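Local coordinates for protein pectinesterase inhibitor 1 (Arabidopsis thaliana, PDB 1X91) that inhibits pectin methylesterases of flowers, siliques and leaves, pairing a four-helix bundle with an N-terminal alpha-hairpin extension that this activity requires, at residues L37-L42 with E88-L93. The protein carries 1 engineered substitution. Residues are numbered along the deposited sequence; the frame is centred on the assembly and turned at random. Where two conformers were deposited one is given.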
# COMPACT_ATOMS: atom_id res chain seq x y z
N LEU A 37 -9.23 -8.63 -9.42
CA LEU A 37 -8.90 -8.41 -8.02
C LEU A 37 -7.58 -7.62 -7.83
O LEU A 37 -7.52 -6.75 -6.96
CB LEU A 37 -8.83 -9.75 -7.30
CG LEU A 37 -8.59 -9.64 -5.79
CD1 LEU A 37 -9.74 -8.85 -5.14
CD2 LEU A 37 -8.42 -11.04 -5.22
N ALA A 38 -6.56 -7.86 -8.65
CA ALA A 38 -5.36 -7.02 -8.67
C ALA A 38 -5.71 -5.56 -8.88
O ALA A 38 -5.18 -4.70 -8.17
CB ALA A 38 -4.40 -7.49 -9.75
N LYS A 39 -6.62 -5.29 -9.81
CA LYS A 39 -6.94 -3.89 -10.13
C LYS A 39 -7.69 -3.26 -8.96
O LYS A 39 -7.36 -2.11 -8.55
CB LYS A 39 -7.73 -3.83 -11.42
CG LYS A 39 -8.32 -2.49 -11.76
CD LYS A 39 -7.29 -1.42 -11.82
CE LYS A 39 -7.78 -0.16 -12.60
NZ LYS A 39 -8.80 0.66 -11.93
N THR A 40 -8.68 -3.95 -8.38
CA THR A 40 -9.38 -3.28 -7.27
C THR A 40 -8.49 -3.12 -6.07
O THR A 40 -8.64 -2.14 -5.34
CB THR A 40 -10.71 -3.92 -6.85
OG1 THR A 40 -10.49 -5.29 -6.54
CG2 THR A 40 -11.76 -3.88 -7.97
N THR A 41 -7.54 -4.00 -5.85
CA THR A 41 -6.60 -3.87 -4.76
C THR A 41 -5.68 -2.67 -4.97
O THR A 41 -5.44 -1.91 -4.04
CB THR A 41 -5.82 -5.17 -4.54
OG1 THR A 41 -6.74 -6.27 -4.29
CG2 THR A 41 -4.96 -5.05 -3.31
N LEU A 42 -5.14 -2.55 -6.17
CA LEU A 42 -4.34 -1.38 -6.52
C LEU A 42 -5.14 -0.09 -6.33
O LEU A 42 -4.60 0.92 -5.84
CB LEU A 42 -3.75 -1.51 -7.92
CG LEU A 42 -2.59 -2.44 -8.10
CD1 LEU A 42 -2.11 -2.36 -9.56
CD2 LEU A 42 -1.45 -2.10 -7.16
N GLU A 88 2.98 2.99 -11.93
CA GLU A 88 3.67 2.04 -12.83
C GLU A 88 3.11 0.64 -12.66
O GLU A 88 2.95 -0.08 -13.65
CB GLU A 88 5.15 2.07 -12.56
CG GLU A 88 5.83 3.37 -12.99
CD GLU A 88 5.60 3.71 -14.43
OE1 GLU A 88 5.68 2.80 -15.26
OE2 GLU A 88 5.28 4.88 -14.73
N ALA A 89 2.77 0.28 -11.44
CA ALA A 89 2.20 -1.02 -11.18
C ALA A 89 0.92 -1.18 -12.02
O ALA A 89 0.68 -2.22 -12.64
CB ALA A 89 1.88 -1.18 -9.71
N PHE A 90 0.09 -0.15 -12.06
CA PHE A 90 -1.12 -0.15 -12.89
C PHE A 90 -0.77 -0.35 -14.38
O PHE A 90 -1.44 -1.09 -15.07
CB PHE A 90 -1.90 1.15 -12.78
CG PHE A 90 -2.81 1.28 -11.55
CD1 PHE A 90 -4.04 0.67 -11.50
CD2 PHE A 90 -2.46 2.12 -10.50
CE1 PHE A 90 -4.92 0.90 -10.39
CE2 PHE A 90 -3.31 2.29 -9.41
CZ PHE A 90 -4.53 1.66 -9.38
N GLU A 91 0.23 0.37 -14.87
CA GLU A 91 0.64 0.27 -16.26
C GLU A 91 0.99 -1.11 -16.63
O GLU A 91 0.58 -1.58 -17.70
CB GLU A 91 1.80 1.21 -16.59
CG GLU A 91 1.56 2.70 -16.35
CD GLU A 91 0.67 3.36 -17.36
OE1 GLU A 91 0.85 3.06 -18.54
OE2 GLU A 91 -0.15 4.25 -16.97
N HIS A 92 1.73 -1.79 -15.75
CA HIS A 92 2.12 -3.18 -16.05
C HIS A 92 0.97 -4.15 -15.90
O HIS A 92 0.81 -5.07 -16.73
CB HIS A 92 3.37 -3.56 -15.25
CG HIS A 92 4.56 -2.81 -15.75
ND1 HIS A 92 5.28 -3.24 -16.83
CD2 HIS A 92 5.07 -1.60 -15.41
CE1 HIS A 92 6.22 -2.35 -17.12
NE2 HIS A 92 6.10 -1.34 -16.28
N LEU A 93 0.14 -3.96 -14.90
CA LEU A 93 -1.10 -4.76 -14.77
C LEU A 93 -1.96 -4.71 -16.02
O LEU A 93 -2.45 -5.74 -16.45
CB LEU A 93 -1.92 -4.35 -13.55
CG LEU A 93 -3.23 -5.14 -13.32
CD1 LEU A 93 -2.97 -6.59 -13.11
CD2 LEU A 93 -4.02 -4.53 -12.18
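L42, F90 and L93 carry most of the contact between helices 34-62 and 66-94, antiparallel neighbours in the four-helix bundle of this pectin methylesterase inhibitor. The two segments run at 166°, their axes approaching to 10.8 Å, and the nearest CA atoms belong to L42 and F90. Aliphatic packing fills the inner side. L42 and L93 lie alongside one another, pointing opposite ways, CD1 of L42 ending 3.9 Å from CD2 of L93. That same L42 methyl also lies 4.2 Å from CB of A89. With its CG anti to the backbone N (chi1 -179°), L93 reaches across to helix 34-62, where both methyls, CD1 and CD2, touch CB of A38 at 3.8 Å, and CD2 alone continues to the backbone N of K39, 3.6 Å away. Further inward, L42 and A89 touch V105 of helix 98-119, and A38 meets I146 of helix 127-149, so the other two bundle helices cover the inner side of the pair. The aromatic contacts lie toward the outer side. In the conformer described, CB of L42 makes a CH-pi contact over one face of the F90 ring, 3.9 Å from its centroid and displaced toward the rim. The K39 side chain runs roughly perpendicular to that of F90; bent at chi2 and chi4, it brings CD and CE to the CD1-CE1 edge of the ring while NZ forms a salt bridge with D43 on its own helix. The lysine thus uses its apolar part on the phenylalanine and its charge elsewhere: CD sits in the plane of the ring, 3.6 Å from CE1 at its edge.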